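Local coordinates for protein esterase (Capnocytophaga ochracea, PDB 4W9R) that is of unknown function but belongs to the putative esterase family of the alpha/beta-hydrolase clan, any esterase activity being unproven, at residues V145-V150 with Q223-A228; Y173-A178 with I190-A195; G327-A332 with T358-T363. One frame throughout, in Å; residues are numbered along the deposited sequence.

Contact 1 of 3, residues V145-V150 with Q223-A228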
loop_
_atom_site.group_PDB
_atom_site.type_symbol
_atom_site.label_atom_id
_atom_site.label_comp_id
_atom_site.label_asym_id
_atom_site.label_seq_id
_atom_site.Cartn_x
_atom_site.Cartn_y
_atom_site.Cartn_z
ATOM N N VAL B 145 -10.179 8.740 -8.022
ATOM C CA VAL B 145 -8.888 8.830 -7.358
ATOM C C VAL B 145 -7.801 9.178 -8.366
ATOM O O VAL B 145 -7.453 8.367 -9.226
ATOM C CB VAL B 145 -8.528 7.516 -6.642
ATOM C CG1 VAL B 145 -7.192 7.648 -5.936
ATOM C CG2 VAL B 145 -9.621 7.139 -5.653
ATOM N N SER B 146 -7.267 10.389 -8.251
ATOM C CA SER B 146 -6.240 10.868 -9.166
ATOM C C SER B 146 -4.885 10.902 -8.468
ATOM O O SER B 146 -4.652 11.727 -7.585
ATOM C CB SER B 146 -6.611 12.255 -9.696
ATOM O OG SER B 146 -5.643 12.733 -10.612
ATOM N N LEU B 147 -3.989 10.010 -8.875
ATOM C CA LEU B 147 -2.699 9.865 -8.210
ATOM C C LEU B 147 -1.563 10.410 -9.062
ATOM O O LEU B 147 -1.302 9.901 -10.146
ATOM C CB LEU B 147 -2.441 8.398 -7.878
ATOM C CG LEU B 147 -3.519 7.719 -7.036
ATOM C CD1 LEU B 147 -3.240 6.233 -6.937
ATOM C CD2 LEU B 147 -3.593 8.351 -5.654
ATOM N N ASN B 148 -0.883 11.435 -8.557
ATOM C CA ASN B 148 0.187 12.099 -9.295
ATOM C C ASN B 148 -0.231 12.469 -10.718
ATOM O O ASN B 148 0.375 12.015 -11.684
ATOM C CB ASN B 148 1.435 11.211 -9.335
ATOM C CG ASN B 148 2.623 11.902 -9.978
ATOM O OD1 ASN B 148 2.925 13.056 -9.672
ATOM N ND2 ASN B 148 3.284 11.208 -10.897
ATOM N N PRO B 149 -1.283 13.287 -10.858
ATOM C CA PRO B 149 -1.722 13.592 -12.220
ATOM C C PRO B 149 -0.767 14.539 -12.932
ATOM O O PRO B 149 -0.125 15.360 -12.278
ATOM C CB PRO B 149 -3.079 14.258 -12.004
ATOM C CG PRO B 149 -2.936 14.933 -10.683
ATOM C CD PRO B 149 -2.069 14.020 -9.849
ATOM N N VAL B 150 -0.669 14.417 -14.252
ATOM C CA VAL B 150 -0.019 15.450 -15.040
ATOM C C VAL B 150 -1.128 16.372 -15.511
ATOM O O VAL B 150 -1.909 16.007 -16.389
ATOM C CB VAL B 150 0.739 14.865 -16.244
ATOM C CG1 VAL B 150 1.451 15.967 -17.012
ATOM C CG2 VAL B 150 1.720 13.793 -15.787
ATOM N N GLN B 223 0.493 5.098 -1.012
ATOM C CA GLN B 223 -0.151 5.655 0.168
ATOM C C GLN B 223 -1.459 6.343 -0.208
ATOM O O GLN B 223 -2.388 6.407 0.595
ATOM C CB GLN B 223 0.785 6.634 0.877
ATOM C CG GLN B 223 2.076 5.998 1.368
ATOM C CD GLN B 223 2.998 6.997 2.037
ATOM O OE1 GLN B 223 2.640 7.614 3.041
ATOM N NE2 GLN B 223 4.191 7.165 1.479
ATOM N N GLY B 224 -1.523 6.847 -1.436
ATOM C CA GLY B 224 -2.724 7.487 -1.937
ATOM C C GLY B 224 -3.880 6.514 -2.052
ATOM O O GLY B 224 -5.008 6.831 -1.675
ATOM N N ILE B 225 -3.594 5.324 -2.572
ATOM C CA ILE B 225 -4.599 4.274 -2.688
ATOM C C ILE B 225 -5.110 3.858 -1.316
ATOM O O ILE B 225 -6.314 3.713 -1.107
ATOM C CB ILE B 225 -4.041 3.035 -3.411
ATOM C CG1 ILE B 225 -3.543 3.413 -4.806
ATOM C CG2 ILE B 225 -5.096 1.943 -3.501
ATOM C CD1 ILE B 225 -2.893 2.272 -5.552
ATOM N N ALA B 226 -4.182 3.675 -0.380
ATOM C CA ALA B 226 -4.525 3.260 0.975
ATOM C C ALA B 226 -5.444 4.272 1.652
ATOM O O ALA B 226 -6.445 3.902 2.264
ATOM C CB ALA B 226 -3.264 3.059 1.798
ATOM N N GLN B 227 -5.102 5.550 1.528
ATOM C CA GLN B 227 -5.898 6.616 2.122
ATOM C C GLN B 227 -7.261 6.750 1.454
ATOM O O GLN B 227 -8.281 6.868 2.133
ATOM C CB GLN B 227 -5.149 7.948 2.046
ATOM C CG GLN B 227 -3.936 8.029 2.955
ATOM C CD GLN B 227 -3.286 9.397 2.939
ATOM O OE1 GLN B 227 -3.772 10.324 2.287
ATOM N NE2 GLN B 227 -2.180 9.533 3.661
ATOM N N ALA B 228 -7.272 6.728 0.123
ATOM C CA ALA B 228 -8.501 6.927 -0.640
ATOM C C ALA B 228 -9.539 5.857 -0.323
ATOM O O ALA B 228 -10.699 6.169 -0.055
ATOM C CB ALA B 228 -8.201 6.949 -2.129
#

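Contact 2 of 3, residues Y173-A178 with I190-A195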
loop_
_atom_site.group_PDB
_atom_site.type_symbol
_atom_site.label_atom_id
_atom_site.label_comp_id
_atom_site.label_asym_id
_atom_site.label_seq_id
_atom_site.Cartn_x
_atom_site.Cartn_y
_atom_site.Cartn_z
ATOM N N TYR B 173 -13.902 12.513 -4.232
ATOM C CA TYR B 173 -12.749 12.875 -5.045
ATOM C C TYR B 173 -11.472 12.911 -4.215
ATOM O O TYR B 173 -11.416 13.561 -3.172
ATOM C CB TYR B 173 -12.966 14.227 -5.725
ATOM C CG TYR B 173 -11.815 14.643 -6.612
ATOM C CD1 TYR B 173 -11.683 14.128 -7.895
ATOM C CD2 TYR B 173 -10.856 15.543 -6.166
ATOM C CE1 TYR B 173 -10.632 14.500 -8.709
ATOM C CE2 TYR B 173 -9.800 15.922 -6.974
ATOM C CZ TYR B 173 -9.693 15.398 -8.244
ATOM O OH TYR B 173 -8.644 15.772 -9.052
ATOM N N TYR B 174 -10.448 12.212 -4.694
ATOM C CA TYR B 174 -9.159 12.173 -4.015
ATOM C C TYR B 174 -8.020 12.442 -4.988
ATOM O O TYR B 174 -7.863 11.734 -5.983
ATOM C CB TYR B 174 -8.952 10.821 -3.328
ATOM C CG TYR B 174 -7.647 10.706 -2.569
ATOM C CD1 TYR B 174 -6.500 10.217 -3.182
ATOM C CD2 TYR B 174 -7.564 11.085 -1.239
ATOM C CE1 TYR B 174 -5.307 10.112 -2.490
ATOM C CE2 TYR B 174 -6.376 10.981 -0.538
ATOM C CZ TYR B 174 -5.253 10.494 -1.167
ATOM O OH TYR B 174 -4.072 10.393 -0.468
HETATM N N MSE B 175 -7.222 13.462 -4.694
HETATM C CA MSE B 175 -6.050 13.764 -5.505
HETATM C C MSE B 175 -4.790 13.810 -4.648
HETATM O O MSE B 175 -4.779 14.413 -3.576
HETATM C CB MSE B 175 -6.230 15.087 -6.245
HETATM C CG MSE B 175 -4.966 15.584 -6.930
HETATM SE SE MSE B 175 -5.241 17.252 -7.895
HETATM C CE MSE B 175 -3.387 17.666 -8.328
ATOM N N ALA B 176 -3.733 13.164 -5.126
ATOM C CA ALA B 176 -2.463 13.149 -4.411
ATOM C C ALA B 176 -1.303 13.490 -5.339
ATOM O O ALA B 176 -1.319 13.144 -6.521
ATOM C CB ALA B 176 -2.238 11.793 -3.759
ATOM N N THR B 177 -0.301 14.175 -4.797
ATOM C CA THR B 177 0.900 14.496 -5.557
ATOM C C THR B 177 2.136 14.468 -4.657
ATOM O O THR B 177 2.028 14.553 -3.433
ATOM C CB THR B 177 0.786 15.874 -6.241
ATOM O OG1 THR B 177 1.974 16.133 -7.000
ATOM C CG2 THR B 177 0.594 16.971 -5.208
ATOM N N ALA B 178 3.305 14.332 -5.274
ATOM C CA ALA B 178 4.570 14.275 -4.549
ATOM C C ALA B 178 5.606 15.123 -5.271
ATOM O O ALA B 178 5.618 15.167 -6.496
ATOM C CB ALA B 178 5.048 12.840 -4.414
ATOM N N ILE B 190 -0.167 21.441 -8.264
ATOM C CA ILE B 190 -0.576 22.380 -7.225
ATOM C C ILE B 190 -1.348 23.559 -7.814
ATOM O O ILE B 190 -2.382 23.958 -7.279
ATOM C CB ILE B 190 0.638 22.900 -6.430
ATOM C CG1 ILE B 190 1.086 21.850 -5.413
ATOM C CG2 ILE B 190 0.305 24.200 -5.713
ATOM C CD1 ILE B 190 2.079 22.372 -4.407
ATOM N N GLN B 191 -0.844 24.104 -8.917
ATOM C CA GLN B 191 -1.513 25.204 -9.605
ATOM C C GLN B 191 -2.924 24.805 -10.026
ATOM O O GLN B 191 -3.870 25.581 -9.880
ATOM C CB GLN B 191 -0.711 25.649 -10.828
ATOM C CG GLN B 191 0.652 26.235 -10.509
ATOM C CD GLN B 191 1.451 26.551 -11.758
ATOM O OE1 GLN B 191 0.893 26.945 -12.783
ATOM N NE2 GLN B 191 2.766 26.371 -11.683
ATOM N N PHE B 192 -3.054 23.587 -10.546
ATOM C CA PHE B 192 -4.349 23.064 -10.967
ATOM C C PHE B 192 -5.285 22.898 -9.776
ATOM O O PHE B 192 -6.456 23.276 -9.841
ATOM C CB PHE B 192 -4.176 21.728 -11.695
ATOM C CG PHE B 192 -5.465 20.986 -11.921
ATOM C CD1 PHE B 192 -6.318 21.349 -12.952
ATOM C CD2 PHE B 192 -5.820 19.922 -11.107
ATOM C CE1 PHE B 192 -7.504 20.668 -13.162
ATOM C CE2 PHE B 192 -7.007 19.236 -11.312
ATOM C CZ PHE B 192 -7.848 19.609 -12.342
ATOM N N GLU B 193 -4.760 22.335 -8.692
ATOM C CA GLU B 193 -5.559 22.070 -7.500
ATOM C C GLU B 193 -6.062 23.367 -6.870
ATOM O O GLU B 193 -7.210 23.447 -6.433
ATOM C CB GLU B 193 -4.748 21.263 -6.483
ATOM C CG GLU B 193 -5.578 20.623 -5.375
ATOM C CD GLU B 193 -5.862 21.568 -4.222
ATOM O OE1 GLU B 193 -6.850 21.338 -3.492
ATOM O OE2 GLU B 193 -5.094 22.536 -4.039
ATOM N N ARG B 194 -5.199 24.377 -6.831
ATOM C CA ARG B 194 -5.561 25.675 -6.273
ATOM C C ARG B 194 -6.721 26.302 -7.045
ATOM O O ARG B 194 -7.616 26.907 -6.455
ATOM C CB ARG B 194 -4.354 26.618 -6.276
ATOM C CG ARG B 194 -4.665 28.025 -5.789
ATOM C CD ARG B 194 -3.418 28.902 -5.739
ATOM N NE ARG B 194 -2.508 28.513 -4.665
ATOM C CZ ARG B 194 -1.382 27.830 -4.846
ATOM N NH1 ARG B 194 -1.016 27.461 -6.067
ATOM N NH2 ARG B 194 -0.617 27.521 -3.808
ATOM N N ALA B 195 -6.704 26.142 -8.364
ATOM C CA ALA B 195 -7.753 26.689 -9.217
ATOM C C ALA B 195 -9.048 25.896 -9.079
ATOM O O ALA B 195 -10.139 26.426 -9.296
ATOM C CB ALA B 195 -7.298 26.709 -10.670
#

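Contact 3 of 3, residues G327-A332 with T358-T363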
loop_
_atom_site.group_PDB
_atom_site.type_symbol
_atom_site.label_atom_id
_atom_site.label_comp_id
_atom_site.label_asym_id
_atom_site.label_seq_id
_atom_site.Cartn_x
_atom_site.Cartn_y
_atom_site.Cartn_z
ATOM N N GLY B 327 -43.814 -2.432 31.522
ATOM C CA GLY B 327 -44.713 -2.908 32.556
ATOM C C GLY B 327 -45.652 -4.035 32.172
ATOM O O GLY B 327 -46.568 -4.358 32.928
ATOM N N ASP B 328 -45.437 -4.645 31.013
ATOM C CA ASP B 328 -46.272 -5.772 30.629
ATOM C C ASP B 328 -45.510 -7.069 30.870
ATOM O O ASP B 328 -44.603 -7.420 30.117
ATOM C CB ASP B 328 -46.681 -5.651 29.158
ATOM C CG ASP B 328 -47.816 -6.583 28.778
ATOM O OD1 ASP B 328 -48.017 -7.609 29.462
ATOM O OD2 ASP B 328 -48.506 -6.288 27.781
ATOM N N ASP B 329 -45.901 -7.786 31.917
ATOM C CA ASP B 329 -45.299 -9.073 32.240
ATOM C C ASP B 329 -45.917 -10.198 31.421
ATOM O O ASP B 329 -45.255 -11.184 31.100
ATOM C CB ASP B 329 -45.427 -9.360 33.736
ATOM C CG ASP B 329 -44.669 -8.357 34.587
ATOM O OD1 ASP B 329 -43.708 -7.746 34.072
ATOM O OD2 ASP B 329 -45.033 -8.178 35.768
ATOM N N LYS B 330 -47.195 -10.035 31.094
ATOM C CA LYS B 330 -47.949 -11.044 30.360
ATOM C C LYS B 330 -47.327 -11.321 28.996
ATOM O O LYS B 330 -47.060 -12.472 28.649
ATOM C CB LYS B 330 -49.406 -10.602 30.198
ATOM C CG LYS B 330 -50.298 -11.618 29.502
ATOM C CD LYS B 330 -51.708 -11.074 29.319
ATOM C CE LYS B 330 -52.614 -12.090 28.644
ATOM N NZ LYS B 330 -52.759 -13.329 29.457
ATOM N N LYS B 331 -47.089 -10.261 28.228
ATOM C CA LYS B 331 -46.477 -10.399 26.913
ATOM C C LYS B 331 -45.004 -10.775 27.028
ATOM O O LYS B 331 -44.472 -11.493 26.182
ATOM C CB LYS B 331 -46.630 -9.107 26.105
ATOM C CG LYS B 331 -48.061 -8.804 25.696
ATOM C CD LYS B 331 -48.138 -7.615 24.751
ATOM C CE LYS B 331 -49.577 -7.337 24.343
ATOM N NZ LYS B 331 -49.678 -6.217 23.366
ATOM N N ALA B 332 -44.351 -10.292 28.081
ATOM C CA ALA B 332 -42.942 -10.587 28.312
ATOM C C ALA B 332 -42.724 -12.081 28.523
ATOM O O ALA B 332 -41.810 -12.672 27.946
ATOM C CB ALA B 332 -42.421 -9.803 29.506
ATOM N N THR B 358 -38.591 -17.718 35.138
ATOM C CA THR B 358 -38.809 -18.117 36.523
ATOM C C THR B 358 -39.212 -16.921 37.379
ATOM O O THR B 358 -40.103 -17.021 38.222
ATOM C CB THR B 358 -37.549 -18.777 37.124
ATOM O OG1 THR B 358 -37.171 -19.906 36.326
ATOM C CG2 THR B 358 -37.811 -19.238 38.550
ATOM N N HIS B 359 -38.557 -15.788 37.149
ATOM C CA HIS B 359 -38.836 -14.574 37.907
ATOM C C HIS B 359 -40.226 -14.023 37.600
ATOM O O HIS B 359 -40.879 -13.444 38.469
ATOM C CB HIS B 359 -37.775 -13.510 37.618
ATOM C CG HIS B 359 -37.945 -12.256 38.416
ATOM N ND1 HIS B 359 -38.748 -11.214 38.005
ATOM C CD2 HIS B 359 -37.414 -11.875 39.602
ATOM C CE1 HIS B 359 -38.704 -10.246 38.903
ATOM N NE2 HIS B 359 -37.902 -10.622 39.883
ATOM N N LEU B 360 -40.675 -14.206 36.362
ATOM C CA LEU B 360 -41.986 -13.720 35.943
ATOM C C LEU B 360 -43.114 -14.621 36.440
ATOM O O LEU B 360 -44.220 -14.152 36.709
ATOM C CB LEU B 360 -42.048 -13.598 34.419
ATOM C CG LEU B 360 -41.274 -12.435 33.796
ATOM C CD1 LEU B 360 -41.322 -12.510 32.279
ATOM C CD2 LEU B 360 -41.826 -11.104 34.283
ATOM N N GLN B 361 -42.831 -15.914 36.561
ATOM C CA GLN B 361 -43.831 -16.872 37.022
ATOM C C GLN B 361 -43.896 -16.917 38.545
ATOM O O GLN B 361 -44.809 -17.509 39.120
ATOM C CB GLN B 361 -43.540 -18.265 36.459
ATOM C CG GLN B 361 -43.897 -18.414 34.988
ATOM C CD GLN B 361 -43.562 -19.788 34.440
ATOM O OE1 GLN B 361 -42.681 -20.477 34.953
ATOM N NE2 GLN B 361 -44.270 -20.192 33.391
ATOM N N ALA B 362 -42.920 -16.288 39.193
ATOM C CA ALA B 362 -42.905 -16.194 40.647
ATOM C C ALA B 362 -43.881 -15.122 41.119
ATOM O O ALA B 362 -44.464 -15.228 42.199
ATOM C CB ALA B 362 -41.500 -15.896 41.147
ATOM N N THR B 363 -44.056 -14.091 40.298
ATOM C CA THR B 363 -44.941 -12.980 40.630
ATOM C C THR B 363 -46.272 -13.084 39.890
ATOM O O THR B 363 -46.611 -14.135 39.343
ATOM C CB THR B 363 -44.287 -11.623 40.299
ATOM O OG1 THR B 363 -44.088 -11.516 38.883
ATOM C CG2 THR B 363 -42.946 -11.491 41.006
#

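Contact 1 of 3, residues V145-V150 with Q223-A228
L147 carries the largest share of the buried surface between V145-V150 and Q223-A228, and its two methyl branches divide the work. CD1 meets the side of I225 at CG1, 3.5 Å away, and the two side chains cross there at about a right angle. CD2 instead rests on backbone, 3.9 Å from the CA of G224. The CG of L147 lies anti to its carbonyl carbon, chi1 -56°, which sets the two methyls toward I225 and G224. A side chain at G224 would probably crowd L147 CD2. V145 and A228 form the second point of support. V145 presents both methyls to the single methyl of A228, with CG2 3.8 Å and CG1 4.0 Å from A228 CB. The local axes approach to 9.2 Å with their directions 161° apart, so helix segment 223-228 runs almost antiparallel to strand 145-147. This is the alpha/beta-hydrolase arrangement, in which helices pack on the faces of a mostly parallel sheet; here the strand lies inside that sheet, between 116-122 and 171-180. All five touching residues are buried, and no hydrogen bond joins the two segments. Y174 of the neighbouring strand packs against V145, L147 and A228, while I225 continues into L46, V50 and M53 of helix 43-59. Farther round the helix, Q223 and Q227 exchange side-chain hydrogen bonds with Q227 and Q223 of the second subunit.

Contact 2 of 3, residues Y173-A178 with I190-A195
The selenium of M175, a selenomethionine, approaches the ring of F192 at its edge. It lies 5.4 Å from the ring centroid and 90° off the ring normal, in the plane of the phenyl group, which defines an edge-on Met-aromatic contact. The nearest ring atom to SE is F192 CD2, at 4.2 Å. In M175 first CG and then SE take anti positions, chi1 170°, and this carries the selenium straight out from the strand to the helix; CE continues the extended chain. There SE also meets the aliphatic part of E193, whose CG is 4.2 Å from it, so the selenium has apolar neighbours on two successive helix residues. Y173 reaches the same ring with its hydroxyl end: its OH stands 4.4 Å from F192 CE2, again near the plane of the phenyl and not over a face. Strand 171-180, helix 183-196 and strand 205-213 make up a beta-alpha-beta unit of the hydrolase sheet, and this contact lays the connecting helix on its first strand. The axes of the short segments 173-178 and 190-195 come no closer than 10.5 Å, with directions 150° apart, and the nearest CA atoms, those of M175 and E193, are 8.6 Å apart. Side chains alone bridge that gap, without a hydrogen bond across it. Polar ends find partners beyond the two segments. The Y173 hydroxyl is hydrogen-bonded to N130 OD1, and the E193 carboxylate pairs with R197 in a salt bridge and with the hydroxyl of Y207. F192 in turn meets F127 edge-to-face.

Contact 3 of 3, residues G327-A332 with T358-T363
L360 has chi1 at -73° and a nearly straight second torsion, which sends its forked end out from helix 350-362 to touch both A332 and D329. D329, with CG beside its own backbone N, comes to the same fork from the N-terminal turn leading into helix 329-339. The branches part company: CD1 of L360 lies 4.0 Å from the methyl carbon CB of A332, whereas CD2 sits 3.9 Å from D329 OD1 and also touches the CB and CG of that aspartate. The contact is thus apolar at the buried A332 and, at the exposed D329, sets the CD2 methyl against the OD1 side of the aspartate, the two side chains crossing at a slant. It belongs to the all-helical C-terminal region, well apart from the hydrolase sheet, where short helices pack in succession; Y323 and E324 of helix 314-325 also press on A332. An alanine in place of L360 would probably strip A332 and D329 of their shared partner and open a gap between the two helices, since both branches doing the touching would be gone. G327, at a phi of 96°, ends the preceding helix in a Schellman motif, a backbone setting in which a side chain would jam against the preceding carbonyl. D328 then serves as N-cap: K331 N donates to D328 OD1 over 3.1 Å at a nearly straight 171°, meeting the oxygen from above the carboxylate plane. Just past the partner helix, T363 OG1 gives a weak hydrogen bond to L360 O. Further along helix 329-339, L333 and Y336 extend the apolar surroundings of L360.

How the contacts relate
Contacts 1 and 2 lie side by side, their centres 10 Å apart, because strands 143-149 and 171-180 are neighbours in one sheet. Probable hydrogen bonds join them, each 2.7 Å long: S146 N to Y174 O and N148 N to A176 O. Contact 2 falls within the chain span bridged by contact 1. Contact 3 is remote: its centre is about 60 Å from contact 1 and 65 Å from contact 2, with nearest atoms about 46 and 49 Å away. No ligand marks an active site, but N148 ND2 is hydrogen-bonded to E123 OE2, where strand 116-122 turns into helix 123-128, the place of the nucleophile elbow in hydrolase relatives; whether it is catalytic is not established.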